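Local atomic coordinates of isomaltodextranase (Arthrobacter globiformis, PDB entry 5AWP), a protein that hydrolyses alpha-1,6-glucosidic linkages in dextran-like polysaccharides, releasing successive isomaltose units from the non-reducing ends of the chains. Residues R27-T32 and N260-R265; Y40-G45 and C79-I84; L121-N126 and P196-D201. All coordinates share one frame; numbering follows the deposited sequence.

Contact 1 (R27-T32 and N260-R265). With BGC (beta-D-glucopyranose), chain B.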
loop_
_atom_site.group_PDB
_atom_site.type_symbol
_atom_site.label_atom_id
_atom_site.label_comp_id
_atom_site.label_asym_id
_atom_site.label_seq_id
_atom_site.Cartn_x
_atom_site.Cartn_y
_atom_site.Cartn_z
ATOM N N ARG A 27 10.674 4.457 -1.066
ATOM C CA ARG A 27 10.601 5.551 -0.104
ATOM C C ARG A 27 10.775 5.033 1.333
ATOM O O ARG A 27 11.324 5.725 2.156
ATOM C CB ARG A 27 9.296 6.339 -0.265
ATOM C CG ARG A 27 8.942 7.324 0.834
ATOM C CD ARG A 27 7.663 8.086 0.488
ATOM N NE ARG A 27 6.824 8.332 1.661
ATOM C CZ ARG A 27 6.857 9.427 2.431
ATOM N NH1 ARG A 27 6.027 9.510 3.457
ATOM N NH2 ARG A 27 7.697 10.437 2.196
ATOM N N ASN A 28 10.315 3.815 1.614
ATOM C CA ASN A 28 10.675 3.121 2.849
ATOM C C ASN A 28 10.336 3.929 4.103
ATOM O O ASN A 28 11.085 3.939 5.104
ATOM C CB ASN A 28 12.170 2.776 2.767
ATOM C CG ASN A 28 12.630 1.857 3.856
ATOM O OD1 ASN A 28 11.971 0.890 4.174
ATOM N ND2 ASN A 28 13.782 2.163 4.438
ATOM N N SER A 29 9.164 4.565 4.061
ATOM C CA SER A 29 8.711 5.418 5.140
ATOM C C SER A 29 8.163 4.588 6.298
ATOM O O SER A 29 7.881 3.385 6.179
ATOM C CB SER A 29 7.602 6.379 4.659
ATOM O OG SER A 29 6.319 5.719 4.621
ATOM N N VAL A 30 7.990 5.280 7.410
ATOM C CA VAL A 30 7.416 4.705 8.608
ATOM C C VAL A 30 5.977 4.163 8.348
ATOM O O VAL A 30 5.554 3.174 8.947
ATOM C CB VAL A 30 7.480 5.737 9.756
ATOM C CG1 VAL A 30 6.569 6.935 9.501
ATOM C CG2 VAL A 30 7.151 5.101 11.080
ATOM N N PHE A 31 5.267 4.782 7.416
ATOM C CA PHE A 31 3.907 4.351 7.057
ATOM C C PHE A 31 3.931 2.946 6.458
ATOM O O PHE A 31 3.208 2.048 6.953
ATOM C CB PHE A 31 3.236 5.342 6.093
ATOM C CG PHE A 31 2.975 6.682 6.714
ATOM C CD1 PHE A 31 1.870 6.881 7.530
ATOM C CD2 PHE A 31 3.842 7.744 6.503
ATOM C CE1 PHE A 31 1.645 8.106 8.146
ATOM C CE2 PHE A 31 3.609 8.980 7.089
ATOM C CZ PHE A 31 2.527 9.157 7.922
ATOM N N THR A 32 4.762 2.735 5.442
ATOM C CA THR A 32 4.799 1.412 4.790
ATOM C C THR A 32 5.520 0.340 5.641
ATOM O O THR A 32 5.237 -0.853 5.547
ATOM C CB THR A 32 5.364 1.480 3.366
ATOM O OG1 THR A 32 6.741 1.907 3.349
ATOM C CG2 THR A 32 4.521 2.434 2.524
ATOM N N ASN A 260 9.001 6.988 -4.271
ATOM C CA ASN A 260 8.528 8.279 -3.793
ATOM C C ASN A 260 7.163 8.321 -3.082
ATOM O O ASN A 260 6.795 9.365 -2.520
ATOM C CB ASN A 260 8.469 9.231 -4.977
ATOM C CG ASN A 260 9.836 9.515 -5.564
ATOM O OD1 ASN A 260 10.121 9.201 -6.735
ATOM N ND2 ASN A 260 10.682 10.096 -4.763
ATOM N N GLY A 261 6.426 7.212 -3.084
ATOM C CA GLY A 261 5.090 7.192 -2.507
ATOM C C GLY A 261 4.906 6.116 -1.446
ATOM O O GLY A 261 5.755 5.252 -1.280
ATOM N N ASP A 262 3.779 6.178 -0.729
ATOM C CA ASP A 262 3.412 5.144 0.234
ATOM C C ASP A 262 2.296 4.239 -0.263
ATOM O O ASP A 262 2.336 3.019 -0.010
ATOM C CB ASP A 262 2.978 5.770 1.568
ATOM C CG ASP A 262 4.075 6.576 2.218
ATOM O OD1 ASP A 262 5.214 6.068 2.266
ATOM O OD2 ASP A 262 3.795 7.712 2.660
ATOM N N LEU A 263 1.272 4.836 -0.878
ATOM C CA LEU A 263 0.138 4.079 -1.423
ATOM C C LEU A 263 0.031 4.303 -2.924
ATOM O O LEU A 263 0.276 5.423 -3.400
ATOM C CB LEU A 263 -1.201 4.532 -0.791
ATOM C CG LEU A 263 -1.606 3.957 0.563
ATOM C CD1 LEU A 263 -0.774 4.514 1.685
ATOM C CD2 LEU A 263 -3.072 4.237 0.846
ATOM N N VAL A 264 -0.373 3.255 -3.646
ATOM C CA VAL A 264 -0.797 3.383 -5.059
ATOM C C VAL A 264 -2.166 2.722 -5.304
ATOM O O VAL A 264 -2.430 1.615 -4.838
ATOM C CB VAL A 264 0.224 2.789 -6.036
ATOM C CG1 VAL A 264 1.484 3.658 -6.077
ATOM C CG2 VAL A 264 0.581 1.347 -5.675
ATOM N N ARG A 265 -3.037 3.414 -6.021
ATOM C CA ARG A 265 -4.294 2.829 -6.481
ATOM C C ARG A 265 -3.999 1.702 -7.469
ATOM O O ARG A 265 -3.144 1.850 -8.353
ATOM C CB ARG A 265 -5.228 3.888 -7.120
ATOM C CG ARG A 265 -6.169 4.549 -6.118
ATOM C CD ARG A 265 -7.501 3.811 -5.968
ATOM N NE ARG A 265 -8.127 3.720 -7.295
ATOM C CZ ARG A 265 -8.752 4.737 -7.898
ATOM N NH1 ARG A 265 -8.920 5.876 -7.272
ATOM N NH2 ARG A 265 -9.197 4.612 -9.143
HETATM C C2 BGC B . -10.035 9.327 -9.008
HETATM C C3 BGC B . -11.180 9.204 -8.012
HETATM C C4 BGC B . -11.687 10.601 -7.671
HETATM C C5 BGC B . -12.114 11.332 -8.925
HETATM C C6 BGC B . -12.503 12.764 -8.605
HETATM C C1 BGC B . -10.505 10.093 -10.242
HETATM O O1 BGC B . -9.383 10.317 -11.089
HETATM O O2 BGC B . -9.500 8.044 -9.391
HETATM O O3 BGC B . -10.727 8.565 -6.807
HETATM O O4 BGC B . -12.796 10.545 -6.767
HETATM O O5 BGC B . -11.030 11.365 -9.847
HETATM O O6 BGC B . -12.875 13.366 -9.838
HETATM O O HOH W 1 7.085 4.252 1.926
#
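Arg-27 and Asn-260 bring their backbones to 5.0 Å between CA atoms, Thr-32 and Asp-262 to 6.1 Å, so that the loop before helix 30-34 runs beside the link from helix 251-260 to strand 263-265. Asp-262 carries the contact, gripped by Arg-27 in a side-on salt bridge: Arg-27 NE reaches Asp-262 OD1 at 2.8 Å, OD1 lying almost in the guanidinium plane, while NH1 meets the syn lone pair of OD2 at 3.0 Å. The two planes are turned 57° apart, and NE comes to OD1 from above the carboxylate plane. From the opposite face Ser-29 OG donates to the same Asp-262 OD1 at 2.6 Å. Water 1 is a third donor to this oxygen and itself accepts from Ser-29 N. Ser-29 is also the N-cap of helix 30-34, with OG accepting weakly from Phe-31 N and Thr-32 N. The methyl CG2 of Thr-32 packs 3.4 Å from the carbonyl O of Asp-262. Outside, Val-243 N adds a bond to OD2, and Gly-238 O and Asn-234 OD1 hold the guanidinium. Asp-262 is assigned by similarity as the proton donor, yet its OD2 lies 17.4 Å from O3 of the bound glucose BGC, which Arg-265 NH1 contacts at the far end of the strand. This position does not support direct catalysis at that sugar; the bonds instead tie the helix cap and Arg-27 to the barrel strand.

Contact 2 (Y40-G45 and C79-I84). With GLC (alpha-D-glucopyranose), chain C; BGC (beta-D-glucopyranose), chain B.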
loop_
_atom_site.group_PDB
_atom_site.type_symbol
_atom_site.label_atom_id
_atom_site.label_comp_id
_atom_site.label_asym_id
_atom_site.label_seq_id
_atom_site.Cartn_x
_atom_site.Cartn_y
_atom_site.Cartn_z
ATOM N N TYR A 40 -9.988 5.380 7.149
ATOM C CA TYR A 40 -10.561 6.699 6.961
ATOM C C TYR A 40 -11.945 6.706 6.364
ATOM O O TYR A 40 -12.462 5.650 5.945
ATOM C CB TYR A 40 -9.601 7.609 6.182
ATOM C CG TYR A 40 -9.309 7.316 4.733
ATOM C CD1 TYR A 40 -8.351 6.377 4.359
ATOM C CD2 TYR A 40 -9.900 8.062 3.735
ATOM C CE1 TYR A 40 -8.045 6.144 3.028
ATOM C CE2 TYR A 40 -9.615 7.838 2.406
ATOM C CZ TYR A 40 -8.685 6.882 2.050
ATOM O OH TYR A 40 -8.385 6.721 0.711
ATOM N N TRP A 41 -12.536 7.899 6.341
ATOM C CA TRP A 41 -13.771 8.177 5.617
ATOM C C TRP A 41 -13.486 9.209 4.546
ATOM O O TRP A 41 -12.642 10.095 4.740
ATOM C CB TRP A 41 -14.840 8.711 6.572
ATOM C CG TRP A 41 -16.115 9.070 5.904
ATOM C CD1 TRP A 41 -17.144 8.229 5.624
ATOM C CD2 TRP A 41 -16.519 10.373 5.453
ATOM N NE1 TRP A 41 -18.157 8.915 4.997
ATOM C CE2 TRP A 41 -17.811 10.235 4.899
ATOM C CE3 TRP A 41 -15.920 11.646 5.478
ATOM C CZ2 TRP A 41 -18.502 11.300 4.351
ATOM C CZ3 TRP A 41 -16.617 12.715 4.951
ATOM C CH2 TRP A 41 -17.896 12.537 4.392
ATOM N N ASN A 42 -14.156 9.073 3.398
ATOM C CA ASN A 42 -13.989 9.987 2.292
ATOM C C ASN A 42 -15.362 10.463 1.778
ATOM O O ASN A 42 -16.333 9.704 1.800
ATOM C CB ASN A 42 -13.179 9.286 1.197
ATOM C CG ASN A 42 -12.902 10.168 0.014
ATOM O OD1 ASN A 42 -13.790 10.425 -0.789
ATOM N ND2 ASN A 42 -11.644 10.610 -0.132
ATOM N N ILE A 43 -15.417 11.716 1.325
ATOM C CA ILE A 43 -16.643 12.363 0.845
ATOM C C ILE A 43 -17.199 11.815 -0.494
ATOM O O ILE A 43 -18.227 12.284 -0.969
ATOM C CB ILE A 43 -16.432 13.893 0.635
ATOM C CG1 ILE A 43 -15.459 14.173 -0.526
ATOM C CG2 ILE A 43 -15.920 14.557 1.901
ATOM C CD1 ILE A 43 -15.513 15.597 -1.047
ATOM N N TYR A 44 -16.545 10.818 -1.080
ATOM C CA TYR A 44 -16.928 10.300 -2.395
ATOM C C TYR A 44 -18.384 9.847 -2.469
ATOM O O TYR A 44 -19.010 9.984 -3.514
ATOM C CB TYR A 44 -16.012 9.148 -2.768
ATOM C CG TYR A 44 -16.081 8.653 -4.203
ATOM C CD1 TYR A 44 -15.373 9.296 -5.225
ATOM C CD2 TYR A 44 -16.814 7.513 -4.535
ATOM C CE1 TYR A 44 -15.428 8.838 -6.532
ATOM C CE2 TYR A 44 -16.861 7.043 -5.835
ATOM C CZ TYR A 44 -16.153 7.686 -6.818
ATOM O OH TYR A 44 -16.175 7.211 -8.094
ATOM N N GLY A 45 -18.916 9.318 -1.370
ATOM C CA GLY A 45 -20.297 8.838 -1.345
ATOM C C GLY A 45 -21.327 9.931 -1.533
ATOM O O GLY A 45 -22.437 9.670 -2.003
ATOM N N CYS A 79 -11.580 12.623 5.115
ATOM C CA CYS A 79 -10.768 12.932 3.952
ATOM C C CYS A 79 -11.630 13.565 2.879
ATOM O O CYS A 79 -12.655 13.019 2.503
ATOM C CB CYS A 79 -10.117 11.661 3.387
ATOM S SG CYS A 79 -8.809 11.978 2.166
ATOM N N THR A 80 -11.233 14.739 2.416
ATOM C CA THR A 80 -11.870 15.356 1.265
ATOM C C THR A 80 -11.459 14.593 -0.027
ATOM O O THR A 80 -10.623 13.706 -0.005
ATOM C CB THR A 80 -11.564 16.866 1.185
ATOM O OG1 THR A 80 -10.159 17.072 0.964
ATOM C CG2 THR A 80 -11.974 17.570 2.489
ATOM N N ASP A 81 -12.112 14.908 -1.134
ATOM C CA ASP A 81 -11.831 14.274 -2.410
ATOM C C ASP A 81 -11.826 15.346 -3.512
ATOM O O ASP A 81 -11.405 16.491 -3.261
ATOM C CB ASP A 81 -12.837 13.156 -2.674
ATOM C CG ASP A 81 -12.286 12.101 -3.623
ATOM O OD1 ASP A 81 -11.399 11.337 -3.205
ATOM O OD2 ASP A 81 -12.703 12.093 -4.800
ATOM N N GLY A 82 -12.240 14.979 -4.724
ATOM C CA GLY A 82 -12.152 15.845 -5.879
ATOM C C GLY A 82 -13.253 16.884 -5.885
ATOM O O GLY A 82 -13.734 17.298 -4.839
ATOM N N TRP A 83 -13.657 17.276 -7.083
ATOM C CA TRP A 83 -14.579 18.400 -7.291
ATOM C C TRP A 83 -13.980 19.665 -6.680
ATOM O O TRP A 83 -14.672 20.430 -6.048
ATOM C CB TRP A 83 -16.017 18.054 -6.792
ATOM C CG TRP A 83 -16.596 16.899 -7.585
ATOM C CD1 TRP A 83 -17.357 16.976 -8.736
ATOM C CD2 TRP A 83 -16.385 15.493 -7.346
ATOM N NE1 TRP A 83 -17.648 15.707 -9.199
ATOM C CE2 TRP A 83 -17.066 14.784 -8.365
ATOM C CE3 TRP A 83 -15.707 14.767 -6.358
ATOM C CZ2 TRP A 83 -17.089 13.383 -8.416
ATOM C CZ3 TRP A 83 -15.717 13.364 -6.423
ATOM C CH2 TRP A 83 -16.388 12.693 -7.458
ATOM N N ILE A 84 -12.675 19.886 -6.909
ATOM C CA ILE A 84 -11.979 21.019 -6.301
ATOM C C ILE A 84 -11.752 22.202 -7.236
ATOM O O ILE A 84 -11.080 23.152 -6.856
ATOM C CB ILE A 84 -10.652 20.624 -5.560
ATOM C CG1 ILE A 84 -9.775 19.692 -6.408
ATOM C CG2 ILE A 84 -10.970 19.982 -4.213
ATOM C CD1 ILE A 84 -9.386 20.302 -7.739
HETATM C C1 GLC C . -13.581 14.586 -9.579
HETATM C C2 GLC C . -14.362 14.970 -10.848
HETATM C C3 GLC C . -13.469 15.481 -11.952
HETATM C C4 GLC C . -12.612 16.591 -11.368
HETATM C C5 GLC C . -11.809 16.023 -10.194
HETATM C C6 GLC C . -10.910 17.064 -9.548
HETATM O O2 GLC C . -15.108 13.879 -11.333
HETATM O O3 GLC C . -14.282 16.008 -12.974
HETATM O O4 GLC C . -11.808 17.213 -12.351
HETATM O O5 GLC C . -12.729 15.644 -9.179
HETATM O O6 GLC C . -11.610 18.204 -9.099
HETATM C C2 BGC B . -10.035 9.327 -9.008
HETATM C C3 BGC B . -11.180 9.204 -8.012
HETATM C C4 BGC B . -11.687 10.601 -7.671
HETATM C C5 BGC B . -12.114 11.332 -8.925
HETATM C C6 BGC B . -12.503 12.764 -8.605
HETATM C C1 BGC B . -10.505 10.093 -10.242
HETATM O O1 BGC B . -9.383 10.317 -11.089
HETATM O O2 BGC B . -9.500 8.044 -9.391
HETATM O O3 BGC B . -10.727 8.565 -6.807
HETATM O O4 BGC B . -12.796 10.545 -6.767
HETATM O O5 BGC B . -11.030 11.365 -9.847
HETATM O O6 BGC B . -12.875 13.366 -9.838
#
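The C-terminal ends of two neighbouring parallel strands of the (beta/alpha)8 barrel meet here, and the loop after the second lines the sugar-binding pocket. Asn-42 of strand 39-42 is in parallel register with Cys-79: Cys-79 N donates to Trp-41 O at 2.8 Å, and Ile-43 N returns a longer bond to Cys-79 O. Cys-79 CB packs 3.6 Å from Tyr-40 CD2, and its SG makes an oblique sulfur-aromatic contact with that ring. Beyond the bridge, Asn-42 works with both ends of its amide. With CG anti to the backbone N (chi1 -178°), OD1 caps Tyr-44 N at the start of helix 44-50, while ND2 donates to Asp-81 OD1 at 3.2 Å, the amide and carboxylate planes standing 78° apart. Ile-43 CG1 packs 3.5 Å from Asp-81 CB. Asp-81 OD2 accepts from the hydroxyl O4 of BGC at 2.5 Å and is also bonded by Gly-82 N from above the carboxylate plane. Asn-42, bonded to OD1, is a likely second-shell support for this carboxylate. BGC O6 is linked to C1 of GLC, and the pair is an isomaltose unit. GLC lies over Trp-83, with C1 3.6 Å above the ring centre, and Trp-83 N and Ile-84 N donate to its O5 and O6. Tyr-44 CE1 abuts the ring edge of Trp-83 at CH2. Replacing Trp-83 by an alanine is likely to leave GLC without the ring face beneath it and open a gap beside Tyr-44 CE1. Around the site, helix 56-69 packs on Trp-41 and Ile-43 through Leu-66 and Trp-59, strand 343-345 flanks strand 39-42, and Thr-80 continues the sheet to Gly-122 of strand 120-124.

Contact 3 (L121-N126 and P196-D201). With BGC (beta-D-glucopyranose), chain B.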
loop_
_atom_site.group_PDB
_atom_site.type_symbol
_atom_site.label_atom_id
_atom_site.label_comp_id
_atom_site.label_asym_id
_atom_site.label_seq_id
_atom_site.Cartn_x
_atom_site.Cartn_y
_atom_site.Cartn_z
ATOM N N LEU A 121 -7.670 15.436 9.699
ATOM C CA LEU A 121 -8.082 15.858 8.378
ATOM C C LEU A 121 -7.250 15.178 7.315
ATOM O O LEU A 121 -6.018 15.263 7.342
ATOM C CB LEU A 121 -7.903 17.372 8.239
ATOM C CG LEU A 121 -8.160 17.980 6.857
ATOM C CD1 LEU A 121 -9.634 17.914 6.531
ATOM C CD2 LEU A 121 -7.692 19.425 6.828
ATOM N N GLY A 122 -7.920 14.569 6.348
ATOM C CA GLY A 122 -7.243 14.053 5.155
ATOM C C GLY A 122 -7.554 14.937 3.979
ATOM O O GLY A 122 -8.672 15.418 3.863
ATOM N N VAL A 123 -6.587 15.166 3.104
ATOM C CA VAL A 123 -6.790 16.093 1.998
ATOM C C VAL A 123 -6.485 15.453 0.643
ATOM O O VAL A 123 -5.435 14.814 0.461
ATOM C CB VAL A 123 -5.919 17.368 2.152
ATOM C CG1 VAL A 123 -6.001 18.214 0.887
ATOM C CG2 VAL A 123 -6.395 18.200 3.338
ATOM N N TYR A 124 -7.380 15.694 -0.309
ATOM C CA TYR A 124 -7.159 15.373 -1.722
ATOM C C TYR A 124 -6.709 16.636 -2.408
ATOM O O TYR A 124 -7.482 17.601 -2.510
ATOM C CB TYR A 124 -8.455 14.880 -2.329
ATOM C CG TYR A 124 -8.498 14.604 -3.812
ATOM C CD1 TYR A 124 -8.628 15.648 -4.710
ATOM C CD2 TYR A 124 -8.532 13.299 -4.322
ATOM C CE1 TYR A 124 -8.725 15.433 -6.059
ATOM C CE2 TYR A 124 -8.620 13.082 -5.701
ATOM C CZ TYR A 124 -8.720 14.180 -6.555
ATOM O OH TYR A 124 -8.838 14.099 -7.931
ATOM N N TYR A 125 -5.459 16.644 -2.852
ATOM C CA TYR A 125 -4.973 17.723 -3.722
ATOM C C TYR A 125 -3.680 17.326 -4.355
ATOM O O TYR A 125 -2.929 16.491 -3.802
ATOM C CB TYR A 125 -4.784 19.056 -2.984
ATOM C CG TYR A 125 -5.068 20.245 -3.896
ATOM C CD1 TYR A 125 -6.363 20.571 -4.233
ATOM C CD2 TYR A 125 -4.041 21.019 -4.440
ATOM C CE1 TYR A 125 -6.645 21.624 -5.078
ATOM C CE2 TYR A 125 -4.322 22.093 -5.288
ATOM C CZ TYR A 125 -5.631 22.379 -5.604
ATOM O OH TYR A 125 -5.956 23.431 -6.423
ATOM N N ASN A 126 -3.438 17.917 -5.520
ATOM C CA ASN A 126 -2.220 17.703 -6.262
ATOM C C ASN A 126 -1.404 18.983 -6.209
ATOM O O ASN A 126 -1.850 19.995 -6.710
ATOM C CB ASN A 126 -2.529 17.300 -7.720
ATOM C CG ASN A 126 -1.275 16.920 -8.513
ATOM O OD1 ASN A 126 -0.188 17.462 -8.303
ATOM N ND2 ASN A 126 -1.438 15.984 -9.459
ATOM N N PRO A 196 -2.359 14.007 8.148
ATOM C CA PRO A 196 -1.477 12.849 8.076
ATOM C C PRO A 196 -1.545 12.078 6.741
ATOM O O PRO A 196 -0.823 11.093 6.557
ATOM C CB PRO A 196 -1.985 11.990 9.212
ATOM C CG PRO A 196 -3.457 12.208 9.175
ATOM C CD PRO A 196 -3.623 13.671 8.829
ATOM N N TYR A 197 -2.371 12.542 5.805
ATOM C CA TYR A 197 -2.703 11.780 4.599
ATOM C C TYR A 197 -3.071 12.719 3.417
ATOM O O TYR A 197 -4.066 13.442 3.478
ATOM C CB TYR A 197 -3.878 10.849 4.938
ATOM C CG TYR A 197 -4.323 9.912 3.832
ATOM C CD1 TYR A 197 -3.536 8.826 3.449
ATOM C CD2 TYR A 197 -5.541 10.093 3.198
ATOM C CE1 TYR A 197 -3.959 7.952 2.462
ATOM C CE2 TYR A 197 -5.976 9.225 2.211
ATOM C CZ TYR A 197 -5.186 8.141 1.856
ATOM O OH TYR A 197 -5.595 7.292 0.847
ATOM N N LEU A 198 -2.242 12.704 2.367
ATOM C CA LEU A 198 -2.429 13.554 1.192
ATOM C C LEU A 198 -2.620 12.661 -0.013
ATOM O O LEU A 198 -1.729 11.869 -0.364
ATOM C CB LEU A 198 -1.216 14.442 0.972
ATOM C CG LEU A 198 -1.325 15.441 -0.164
ATOM C CD1 LEU A 198 -2.424 16.444 0.122
ATOM C CD2 LEU A 198 0.017 16.114 -0.334
ATOM N N ARG A 199 -3.766 12.825 -0.658
ATOM C CA ARG A 199 -4.221 11.959 -1.717
ATOM C C ARG A 199 -4.060 12.718 -3.022
ATOM O O ARG A 199 -4.791 13.706 -3.282
ATOM C CB ARG A 199 -5.684 11.629 -1.436
ATOM C CG ARG A 199 -6.259 10.554 -2.302
ATOM C CD ARG A 199 -7.446 9.860 -1.616
ATOM N NE ARG A 199 -7.987 8.851 -2.514
ATOM C CZ ARG A 199 -7.551 7.599 -2.631
ATOM N NH1 ARG A 199 -6.530 7.145 -1.914
ATOM N NH2 ARG A 199 -8.145 6.794 -3.501
ATOM N N ILE A 200 -3.072 12.293 -3.800
ATOM C CA ILE A 200 -2.574 13.023 -4.960
ATOM C C ILE A 200 -2.987 12.317 -6.262
ATOM O O ILE A 200 -2.490 11.258 -6.603
ATOM C CB ILE A 200 -1.029 13.131 -4.915
ATOM C CG1 ILE A 200 -0.583 13.743 -3.575
ATOM C CG2 ILE A 200 -0.531 13.928 -6.100
ATOM C CD1 ILE A 200 0.900 13.979 -3.434
ATOM N N ASP A 201 -3.862 12.944 -7.016
ATOM C CA ASP A 201 -4.470 12.313 -8.174
ATOM C C ASP A 201 -4.067 13.064 -9.439
ATOM O O ASP A 201 -3.570 14.187 -9.372
ATOM C CB ASP A 201 -5.997 12.368 -7.976
ATOM C CG ASP A 201 -6.782 11.542 -8.987
ATOM O OD1 ASP A 201 -6.190 10.678 -9.653
ATOM O OD2 ASP A 201 -8.018 11.767 -9.073
HETATM C C2 BGC B . -10.035 9.327 -9.008
HETATM C C3 BGC B . -11.180 9.204 -8.012
HETATM C C4 BGC B . -11.687 10.601 -7.671
HETATM C C5 BGC B . -12.114 11.332 -8.925
HETATM C C6 BGC B . -12.503 12.764 -8.605
HETATM C C1 BGC B . -10.505 10.093 -10.242
HETATM O O1 BGC B . -9.383 10.317 -11.089
HETATM O O2 BGC B . -9.500 8.044 -9.391
HETATM O O3 BGC B . -10.727 8.565 -6.807
HETATM O O4 BGC B . -12.796 10.545 -6.767
HETATM O O5 BGC B . -11.030 11.365 -9.847
HETATM O O6 BGC B . -12.875 13.366 -9.838
#
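Tyr-124 and Asp-201 both set CG anti to the backbone N (chi1 175° and -170°), and their side chains converge beyond the strand ends. The phenol OH of Tyr-124 donates to the anti lone pair of Asp-201 OD2 at 2.7 Å, with ring and carboxylate planes 75° apart; ring atom CE2 also rests 3.5 Å from Asp-201 CB. The same OD2 accepts the anomeric hydroxyl O1 of BGC at 2.8 Å. Asp-201 is the nucleophile by similarity, and its OD2 lies 3.2 Å from the anomeric C1 of BGC, consistent with that role, the sugar being bound as isomaltose. The phenol bond would probably restrict rotation of the carboxylate, while Tyr-124 also touches GLC. On the backbone side, Asn-126 ND2 donates to Asp-201 O at 2.8 Å, tying the two loops together just past the strands. Within the strands, Val-123 N bonds Tyr-197 O at 3.1 Å, Arg-199 N bonds Val-123 O at 2.8 Å, and Tyr-125 N reaches Arg-199 O more weakly. Val-123 CG1 and Leu-198 CD1 pack 4.1 Å apart on the outer face, where Phe-190 of helix 179-192 covers both. On the inner face Arg-199 forms salt bridges with Asp-314 and Asp-316, and Tyr-197 OH bonds Tyr-40 OH. Strand 77-79 continues the sheet beside strand 120-124, and strand 242-245 beside strand 197-200.

How the contacts relate
All three contacts belong to one parallel barrel sheet, in which strands 39-42, 77-79, 120-124, 197-200, 242-245 and 263-265 lie side by side in chain order. Contacts 2 and 3 follow one another along the chain, and both fall between the two segments of contact 1. The centres of contacts 2 and 3 are about 9 Å apart, joined directly as adjacent parts of the sheet. Contact 1 lies about 14 Å from contact 3 and 20 Å from contact 2, near the strand starts. All three touch BGC, contact 1 only through Arg-265, so the bound isomaltose draws on residues from separate strands at the C-terminal end of the barrel.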